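Local coordinates for MccB protein (Escherichia coli, PDB 3H5N) that binds ATP and initiates biosynthesis of the peptide antibiotic microcin C7, as a bacterial ancestor of the ubiquitin-activating E1 enzymes, at residues Met4-Gly9 against Phe79-Gly84; Leu158-Leu163 against Pro291-Pro296; Leu195-Tyr200 against Ile223-Lys228. All coordinates share one frame; numbering follows the deposited sequence.

Contact 1. Residues Met4-Gly9 against Phe79-Gly84; sequences MDYILG and FFIIPG
A chi1 of -158° sets CG1 of I7 opposite its own backbone N and leaves the CG2 branch between N and the carbonyl carbon, whereas I82, at chi1 59°, keeps its CG1 in that position; the two branches meet with I7 CG2 3.9 Å from I82 CG1. They do so on one face of a two-stranded antiparallel sheet, in which strand 6-8 pairs with strand 81-83, which follows helix 65-77 in the chain. F79 ends that helix in a Schellman motif. I7 and I82 are the hydrogen-bonded pair: I7 N donates to I82 O at 2.9 Å, nearly head-on to the carbonyl, and I82 N returns a bond to I7 O. The opposite face carries L8 and I81, whose side chains cross at about a right angle, with L8 CD1 3.7 Å from I81 CG2. I81 also rests on F72 and L75 of the helix, while L8 packs on I285 of the second subunit. The ring of Y6 meets F72 edge to face. Two further backbone bonds flank these pairs. At one end G9 N donates to F80 O; at the other G84 N lies 2.8 Å from D5 O, above the carbonyl plane rather than on a lone pair.

Contact 2. Residues Leu158-Leu163 against Pro291-Pro296; sequences LTRQVL and PATFAP. With ATP (adenosine-5'-triphosphate), chain G.
R160 lies against both T293 and A295, and the tight part of the contact is where its aliphatic root meets the start of helix 295-314. R160 CG sits 3.7 Å from A295 CA, while A295 CB comes within 3.5 Å of T159 O. Farther along, the arginine side chain bends at chi2 and chi3 and crosses that of T293 at about a right angle; T293 CG2 lies over one face of the guanidinium, nearer its border than its centre. On the looser side the two segments meet through a single enclosed water, 2.8 Å from T159 OG1 and 3.0 Å from T293 OG1, and R160 NH1 adds a weak bond to T159 OG1, which lies in the guanidinium plane. Y242 of strand 237-243 touches both R160 and T293, and R97 of the second subunit also binds the same ATP. R160 NH2 faces the triphosphate: its straightest bond goes to ATP O3B at 2.8 Å, with weaker, bent ones to ATP O1A and ATP O2G. One nitrogen thus touches oxygens of the alpha and gamma phosphates and the bridging oxygen between beta and gamma, which is consistent with R160 neutralising charge on the triphosphate and holding its alpha and gamma ends folded round one nitrogen.

Contact 3. Residues Leu195-Tyr200 against Ile223-Lys228; sequences LNINDY and INWVNK. With ATP (adenosine-5'-triphosphate), chain G.
W225 of helix 222-232 lies against Y200 and I197 of the loop that receives the adenine of ATP, on the nucleotide-binding side of the Rossmann-like ThiF domain. This loop follows strand 189-194, an outermost strand of the mixed sheet, and the helix connects the parallel, neighbouring strands 211-214 and 237-243, a beta-alpha-beta crossover. Followed outward, the tryptophan meets the loop atom by atom. Its CB touches the Y200 ring at CD1, 4.0 Å from W225 CB. CG is next to Y200 CB, and that methylene forms a CH-pi contact over the face of the five-membered ring, 4.3 Å from its centroid. Beyond the ring junction the backbone takes over: W225 CE3 lies 3.8 Å from Y200 N, and the D199-Y200 peptide, through D199 C and Y200 N, lies over the same face near its border. CZ3 reaches D199 CA, and at the far end W225 CH2 approaches N198 O to 3.3 Å, obliquely to the ring.

Y200 makes the reciprocal move. With chi1 at 171°, CG stands opposite its backbone N, and the ring runs past W225 in the contrary direction, presenting its edge to W225 O and its CE1 atom to K228 CB. Y200 OH is hydrogen-bonded to R232 NH1, farther along the same helix, which ties the outer end of the ring down as well.

The third element is I197, which works in two directions. Its backbone reads the adenine: I197 N donates to ATP N1 at 2.9 Å in an almost straight bond (177°), and ATP N6 donates back to I197 O. Its CG2 branch meets the indole at the edge, near the ring plane, with I197 CG2 4.0 Å from W225 CE3.

From the N terminus, contact 1 closes first: a loop through residues 10 to 78 returns to strand 6-8, completing a small two-stranded sheet separate from the large mixed sheet. Contact 2 opens afterwards, at the loop between strand 144-149 and helix 173-184, and closes only at the start of helix 295-314. Contact 3 nests within that large loop, joining the segment after strand 189-194 to helix 222-232. Contacts 2 and 3 do not touch, their nearest atoms being about 12 Å apart, yet the same ATP joins them, triphosphate at one and adenine at the other. Contact 1 lies about 42 Å from contact 2, centre to centre, beyond the chain's middle.

Contact 1. Residues Met4-Gly9 against Phe79-Gly84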
# COMPACT_ATOMS: atom_id res chain seq x y z
N MET A 4 -35.12 -14.69 34.62
CA MET A 4 -34.46 -13.98 35.76
C MET A 4 -32.93 -14.04 35.65
O MET A 4 -32.21 -13.74 36.61
CB MET A 4 -34.91 -14.56 37.10
CG MET A 4 -36.38 -14.32 37.43
SD MET A 4 -36.75 -14.50 39.19
CE MET A 4 -36.08 -12.97 39.87
N ASP A 5 -32.46 -14.43 34.46
CA ASP A 5 -31.04 -14.65 34.22
C ASP A 5 -30.23 -13.37 34.07
O ASP A 5 -30.70 -12.38 33.48
CB ASP A 5 -30.85 -15.52 32.97
CG ASP A 5 -31.07 -16.99 33.25
OD1 ASP A 5 -31.29 -17.36 34.42
OD2 ASP A 5 -31.01 -17.79 32.29
N TYR A 6 -29.02 -13.40 34.62
CA TYR A 6 -28.03 -12.36 34.38
C TYR A 6 -26.80 -13.01 33.78
O TYR A 6 -26.54 -14.21 33.99
CB TYR A 6 -27.68 -11.63 35.67
CG TYR A 6 -28.79 -10.75 36.20
CD1 TYR A 6 -29.76 -11.26 37.06
CD2 TYR A 6 -28.86 -9.40 35.84
CE1 TYR A 6 -30.78 -10.46 37.54
CE2 TYR A 6 -29.88 -8.59 36.32
CZ TYR A 6 -30.83 -9.13 37.17
OH TYR A 6 -31.85 -8.34 37.66
N ILE A 7 -26.04 -12.23 33.03
CA ILE A 7 -24.85 -12.74 32.38
C ILE A 7 -23.74 -11.69 32.46
O ILE A 7 -23.99 -10.48 32.32
CB ILE A 7 -25.16 -13.20 30.93
CG1 ILE A 7 -24.12 -14.21 30.44
CG2 ILE A 7 -25.36 -11.98 29.98
CD1 ILE A 7 -24.26 -14.62 28.97
N LEU A 8 -22.52 -12.14 32.70
CA LEU A 8 -21.39 -11.24 32.71
C LEU A 8 -21.11 -10.69 31.32
O LEU A 8 -20.98 -11.44 30.33
CB LEU A 8 -20.14 -11.96 33.27
CG LEU A 8 -18.92 -11.10 33.59
CD1 LEU A 8 -19.17 -10.31 34.88
CD2 LEU A 8 -17.66 -11.95 33.70
N GLY A 9 -21.01 -9.36 31.25
CA GLY A 9 -20.61 -8.65 30.04
C GLY A 9 -19.27 -9.12 29.49
O GLY A 9 -18.31 -9.35 30.22
N PHE A 79 -23.45 -2.29 35.07
CA PHE A 79 -23.77 -3.09 33.88
C PHE A 79 -22.66 -4.04 33.46
O PHE A 79 -22.50 -4.36 32.24
CB PHE A 79 -24.22 -2.20 32.72
CG PHE A 79 -25.17 -1.12 33.14
CD1 PHE A 79 -26.41 -1.44 33.71
CD2 PHE A 79 -24.82 0.22 32.99
CE1 PHE A 79 -27.29 -0.42 34.11
CE2 PHE A 79 -25.70 1.23 33.37
CZ PHE A 79 -26.92 0.91 33.94
N PHE A 80 -21.94 -4.53 34.46
CA PHE A 80 -20.89 -5.52 34.24
C PHE A 80 -21.57 -6.88 34.08
O PHE A 80 -21.11 -7.74 33.33
CB PHE A 80 -19.89 -5.58 35.41
CG PHE A 80 -19.00 -4.35 35.55
CD1 PHE A 80 -18.72 -3.53 34.47
CD2 PHE A 80 -18.44 -4.04 36.81
CE1 PHE A 80 -17.89 -2.41 34.61
CE2 PHE A 80 -17.61 -2.91 36.95
CZ PHE A 80 -17.35 -2.09 35.86
N ILE A 81 -22.67 -7.06 34.81
CA ILE A 81 -23.64 -8.10 34.52
C ILE A 81 -24.92 -7.44 34.01
O ILE A 81 -25.33 -6.38 34.49
CB ILE A 81 -23.92 -9.09 35.71
CG1 ILE A 81 -24.64 -8.40 36.87
CG2 ILE A 81 -22.60 -9.81 36.14
CD1 ILE A 81 -24.66 -9.24 38.20
N ILE A 82 -25.52 -8.07 33.01
CA ILE A 82 -26.68 -7.50 32.34
C ILE A 82 -27.75 -8.59 32.24
O ILE A 82 -27.43 -9.77 32.35
CB ILE A 82 -26.29 -6.97 30.93
CG1 ILE A 82 -25.72 -8.11 30.07
CG2 ILE A 82 -25.36 -5.72 31.06
CD1 ILE A 82 -25.59 -7.80 28.58
N PRO A 83 -29.03 -8.20 32.07
CA PRO A 83 -30.08 -9.19 31.80
C PRO A 83 -29.67 -10.17 30.69
O PRO A 83 -29.21 -9.74 29.63
CB PRO A 83 -31.26 -8.32 31.35
CG PRO A 83 -31.08 -7.06 32.12
CD PRO A 83 -29.58 -6.83 32.14
N GLY A 84 -29.83 -11.47 30.95
CA GLY A 84 -29.54 -12.53 29.99
C GLY A 84 -30.09 -12.32 28.59
O GLY A 84 -29.40 -12.55 27.61

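Contact 2. Residues Leu158-Leu163 against Pro291-Pro296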
# COMPACT_ATOMS: atom_id res chain seq x y z
N LEU A 158 -9.49 14.87 -1.43
CA LEU A 158 -9.11 13.52 -1.05
C LEU A 158 -8.33 13.39 0.26
O LEU A 158 -8.20 12.28 0.79
CB LEU A 158 -8.37 12.82 -2.19
CG LEU A 158 -9.14 12.78 -3.52
CD1 LEU A 158 -8.25 12.20 -4.62
CD2 LEU A 158 -10.47 12.00 -3.40
N THR A 159 -7.82 14.50 0.78
CA THR A 159 -7.07 14.43 2.03
C THR A 159 -7.95 13.98 3.23
O THR A 159 -7.46 13.25 4.08
CB THR A 159 -6.33 15.74 2.38
OG1 THR A 159 -7.27 16.79 2.58
CG2 THR A 159 -5.34 16.11 1.28
N ARG A 160 -9.22 14.40 3.26
CA ARG A 160 -10.14 14.13 4.39
C ARG A 160 -11.36 13.34 3.97
O ARG A 160 -12.03 12.73 4.80
CB ARG A 160 -10.68 15.43 5.00
CG ARG A 160 -9.69 16.34 5.71
CD ARG A 160 -9.41 17.57 4.88
NE ARG A 160 -10.59 18.42 4.68
CZ ARG A 160 -10.89 19.01 3.52
NH1 ARG A 160 -10.11 18.82 2.45
NH2 ARG A 160 -11.97 19.78 3.41
N GLN A 161 -11.69 13.40 2.68
CA GLN A 161 -13.00 12.96 2.23
C GLN A 161 -12.93 11.49 1.84
O GLN A 161 -12.74 11.12 0.68
CB GLN A 161 -13.57 13.94 1.18
CG GLN A 161 -13.83 15.29 1.87
CD GLN A 161 -14.16 16.45 0.97
OE1 GLN A 161 -15.07 16.38 0.14
NE2 GLN A 161 -13.46 17.57 1.17
N VAL A 162 -13.07 10.68 2.88
CA VAL A 162 -12.67 9.28 2.90
C VAL A 162 -13.44 8.36 1.94
O VAL A 162 -12.93 7.29 1.55
CB VAL A 162 -12.75 8.71 4.37
CG1 VAL A 162 -14.19 8.54 4.85
CG2 VAL A 162 -11.94 7.41 4.53
N LEU A 163 -14.67 8.75 1.58
CA LEU A 163 -15.47 7.94 0.65
C LEU A 163 -15.10 8.16 -0.81
O LEU A 163 -15.50 7.37 -1.67
CB LEU A 163 -16.96 8.20 0.83
CG LEU A 163 -17.47 7.83 2.23
CD1 LEU A 163 -18.96 8.10 2.28
CD2 LEU A 163 -17.14 6.39 2.56
N PRO A 291 -9.72 27.59 6.26
CA PRO A 291 -9.25 26.83 7.43
C PRO A 291 -7.99 26.02 7.14
O PRO A 291 -7.80 25.53 6.01
CB PRO A 291 -10.43 25.91 7.77
CG PRO A 291 -11.58 26.38 6.96
CD PRO A 291 -11.05 27.15 5.79
N ALA A 292 -7.12 25.87 8.14
CA ALA A 292 -5.99 24.95 7.99
C ALA A 292 -6.47 23.51 8.27
O ALA A 292 -6.33 22.98 9.38
CB ALA A 292 -4.81 25.36 8.86
N THR A 293 -7.08 22.91 7.25
CA THR A 293 -7.59 21.55 7.31
C THR A 293 -6.48 20.52 7.54
O THR A 293 -5.33 20.67 7.08
CB THR A 293 -8.41 21.16 6.04
OG1 THR A 293 -7.63 21.40 4.86
CG2 THR A 293 -9.68 21.99 5.94
N PHE A 294 -6.85 19.46 8.25
CA PHE A 294 -5.95 18.40 8.66
C PHE A 294 -6.85 17.21 8.97
O PHE A 294 -7.72 17.33 9.84
CB PHE A 294 -5.17 18.87 9.89
CG PHE A 294 -4.07 17.93 10.34
CD1 PHE A 294 -3.21 17.34 9.42
CD2 PHE A 294 -3.88 17.67 11.70
CE1 PHE A 294 -2.20 16.49 9.85
CE2 PHE A 294 -2.86 16.81 12.13
CZ PHE A 294 -2.02 16.23 11.19
N ALA A 295 -6.71 16.10 8.24
CA ALA A 295 -7.63 14.96 8.42
C ALA A 295 -7.86 14.48 9.88
O ALA A 295 -8.99 14.30 10.30
CB ALA A 295 -7.24 13.78 7.50
N PRO A 296 -6.78 14.35 10.68
CA PRO A 296 -7.00 13.94 12.08
C PRO A 296 -7.96 14.86 12.85
O PRO A 296 -8.81 14.35 13.59
CB PRO A 296 -5.59 14.01 12.68
CG PRO A 296 -4.72 13.69 11.49
CD PRO A 296 -5.35 14.53 10.41
PG ATP G . -12.10 22.27 1.03
O1G ATP G . -11.80 22.27 -0.45
O2G ATP G . -10.94 21.82 1.89
O3G ATP G . -12.78 23.51 1.57
PB ATP G . -14.66 21.14 0.59
O1B ATP G . -14.77 20.15 -0.55
O2B ATP G . -15.12 22.56 0.38
O3B ATP G . -13.16 21.07 1.19
PA ATP G . -15.55 21.02 3.29
O1A ATP G . -14.68 20.04 4.05
O2A ATP G . -15.31 22.51 3.39
O3A ATP G . -15.54 20.51 1.77
O5' ATP G . -17.09 20.75 3.69
C5' ATP G . -18.12 21.70 3.43
C4' ATP G . -19.10 21.06 2.47
O4' ATP G . -20.37 21.68 2.65
C3' ATP G . -18.71 21.22 1.00
O3' ATP G . -18.96 19.98 0.31
C2' ATP G . -19.63 22.32 0.48
O2' ATP G . -20.01 22.12 -0.89
C1' ATP G . -20.84 22.20 1.39
N9 ATP G . -21.48 23.51 1.63
C8 ATP G . -20.88 24.62 2.11
N7 ATP G . -21.77 25.63 2.21
C5 ATP G . -22.96 25.16 1.78
C6 ATP G . -24.32 25.70 1.61
N6 ATP G . -24.57 26.98 1.94
N1 ATP G . -25.29 24.88 1.13
C2 ATP G . -25.04 23.59 0.81
N3 ATP G . -23.82 23.03 0.92
C4 ATP G . -22.76 23.75 1.39
O HOH W 1 -6.47 18.70 4.47

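Contact 3. Residues Leu195-Tyr200 against Ile223-Lys228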
# COMPACT_ATOMS: atom_id res chain seq x y z
N LEU A 195 -28.75 20.98 -3.53
CA LEU A 195 -29.16 22.26 -2.98
C LEU A 195 -27.97 23.01 -2.39
O LEU A 195 -27.18 22.46 -1.63
CB LEU A 195 -30.26 22.03 -1.92
CG LEU A 195 -30.64 23.12 -0.91
CD1 LEU A 195 -31.51 24.22 -1.52
CD2 LEU A 195 -31.35 22.48 0.25
N ASN A 196 -27.83 24.27 -2.78
CA ASN A 196 -26.91 25.18 -2.13
C ASN A 196 -27.74 26.18 -1.36
O ASN A 196 -28.68 26.77 -1.90
CB ASN A 196 -26.02 25.89 -3.15
CG ASN A 196 -24.53 25.79 -2.81
OD1 ASN A 196 -24.10 26.05 -1.69
ND2 ASN A 196 -23.73 25.39 -3.81
N ILE A 197 -27.45 26.35 -0.08
CA ILE A 197 -28.19 27.31 0.72
C ILE A 197 -27.58 28.68 0.49
O ILE A 197 -26.51 29.01 1.02
CB ILE A 197 -28.26 26.91 2.20
CG1 ILE A 197 -28.99 25.57 2.34
CG2 ILE A 197 -28.97 28.00 3.00
CD1 ILE A 197 -28.82 24.89 3.67
N ASN A 198 -28.26 29.46 -0.34
CA ASN A 198 -27.81 30.80 -0.72
C ASN A 198 -28.35 31.86 0.23
O ASN A 198 -27.69 32.86 0.51
CB ASN A 198 -28.21 31.11 -2.16
CG ASN A 198 -27.78 30.01 -3.13
OD1 ASN A 198 -26.59 29.65 -3.20
ND2 ASN A 198 -28.74 29.46 -3.87
N ASP A 199 -29.57 31.64 0.72
CA ASP A 199 -30.17 32.49 1.74
C ASP A 199 -31.05 31.66 2.67
O ASP A 199 -31.38 30.50 2.36
CB ASP A 199 -30.95 33.66 1.12
CG ASP A 199 -31.72 33.27 -0.13
OD1 ASP A 199 -32.03 32.08 -0.31
OD2 ASP A 199 -32.01 34.17 -0.94
N TYR A 200 -31.42 32.25 3.80
CA TYR A 200 -32.27 31.61 4.80
C TYR A 200 -33.50 30.92 4.21
O TYR A 200 -33.90 29.85 4.66
CB TYR A 200 -32.67 32.63 5.88
CG TYR A 200 -33.71 32.14 6.86
CD1 TYR A 200 -33.35 31.61 8.10
CD2 TYR A 200 -35.07 32.22 6.54
CE1 TYR A 200 -34.33 31.17 8.99
CE2 TYR A 200 -36.03 31.79 7.42
CZ TYR A 200 -35.67 31.27 8.64
OH TYR A 200 -36.67 30.85 9.47
N ILE A 223 -24.67 29.04 9.73
CA ILE A 223 -25.04 28.48 11.05
C ILE A 223 -26.13 29.30 11.72
O ILE A 223 -27.03 28.74 12.36
CB ILE A 223 -23.84 28.40 12.02
CG1 ILE A 223 -23.26 29.82 12.26
CG2 ILE A 223 -22.82 27.35 11.54
CD1 ILE A 223 -21.76 29.92 12.33
N ASN A 224 -26.05 30.63 11.59
CA ASN A 224 -27.05 31.52 12.19
C ASN A 224 -28.41 31.34 11.53
O ASN A 224 -29.42 31.33 12.22
CB ASN A 224 -26.58 32.97 12.16
CG ASN A 224 -25.19 33.13 12.72
OD1 ASN A 224 -24.21 33.20 11.98
ND2 ASN A 224 -25.09 33.17 14.04
N TRP A 225 -28.41 31.16 10.22
CA TRP A 225 -29.65 30.86 9.49
C TRP A 225 -30.22 29.50 9.90
O TRP A 225 -31.42 29.38 10.15
CB TRP A 225 -29.42 30.84 7.98
CG TRP A 225 -28.91 32.10 7.38
CD1 TRP A 225 -28.95 33.36 7.91
CD2 TRP A 225 -28.31 32.24 6.08
NE1 TRP A 225 -28.40 34.27 7.04
CE2 TRP A 225 -28.00 33.61 5.91
CE3 TRP A 225 -28.00 31.33 5.06
CZ2 TRP A 225 -27.39 34.09 4.75
CZ3 TRP A 225 -27.39 31.81 3.90
CH2 TRP A 225 -27.10 33.18 3.76
N VAL A 226 -29.36 28.49 9.93
CA VAL A 226 -29.77 27.13 10.27
C VAL A 226 -30.41 27.11 11.67
O VAL A 226 -31.52 26.61 11.86
CB VAL A 226 -28.57 26.14 10.18
CG1 VAL A 226 -28.94 24.80 10.76
CG2 VAL A 226 -28.12 25.98 8.71
N ASN A 227 -29.69 27.67 12.63
CA ASN A 227 -30.20 27.80 13.99
C ASN A 227 -31.59 28.44 14.09
O ASN A 227 -32.48 27.90 14.76
CB ASN A 227 -29.21 28.58 14.84
CG ASN A 227 -29.64 28.66 16.29
OD1 ASN A 227 -29.72 27.63 16.99
ND2 ASN A 227 -29.96 29.86 16.75
N LYS A 228 -31.77 29.60 13.45
CA LYS A 228 -33.04 30.35 13.48
C LYS A 228 -34.17 29.52 12.89
O LYS A 228 -35.26 29.43 13.46
CB LYS A 228 -32.93 31.67 12.70
CG LYS A 228 -32.09 32.74 13.34
CD LYS A 228 -31.80 33.86 12.32
CE LYS A 228 -30.52 34.63 12.66
NZ LYS A 228 -29.77 35.00 11.42
PG ATP G . -12.10 22.27 1.03
O1G ATP G . -11.80 22.27 -0.45
O2G ATP G . -10.94 21.82 1.89
O3G ATP G . -12.78 23.51 1.57
PB ATP G . -14.66 21.14 0.59
O1B ATP G . -14.77 20.15 -0.55
O2B ATP G . -15.12 22.56 0.38
O3B ATP G . -13.16 21.07 1.19
PA ATP G . -15.55 21.02 3.29
O1A ATP G . -14.68 20.04 4.05
O2A ATP G . -15.31 22.51 3.39
O3A ATP G . -15.54 20.51 1.77
O5' ATP G . -17.09 20.75 3.69
C5' ATP G . -18.12 21.70 3.43
C4' ATP G . -19.10 21.06 2.47
O4' ATP G . -20.37 21.68 2.65
C3' ATP G . -18.71 21.22 1.00
O3' ATP G . -18.96 19.98 0.31
C2' ATP G . -19.63 22.32 0.48
O2' ATP G . -20.01 22.12 -0.89
C1' ATP G . -20.84 22.20 1.39
N9 ATP G . -21.48 23.51 1.63
C8 ATP G . -20.88 24.62 2.11
N7 ATP G . -21.77 25.63 2.21
C5 ATP G . -22.96 25.16 1.78
C6 ATP G . -24.32 25.70 1.61
N6 ATP G . -24.57 26.98 1.94
N1 ATP G . -25.29 24.88 1.13
C2 ATP G . -25.04 23.59 0.81
N3 ATP G . -23.82 23.03 0.92
C4 ATP G . -22.76 23.75 1.39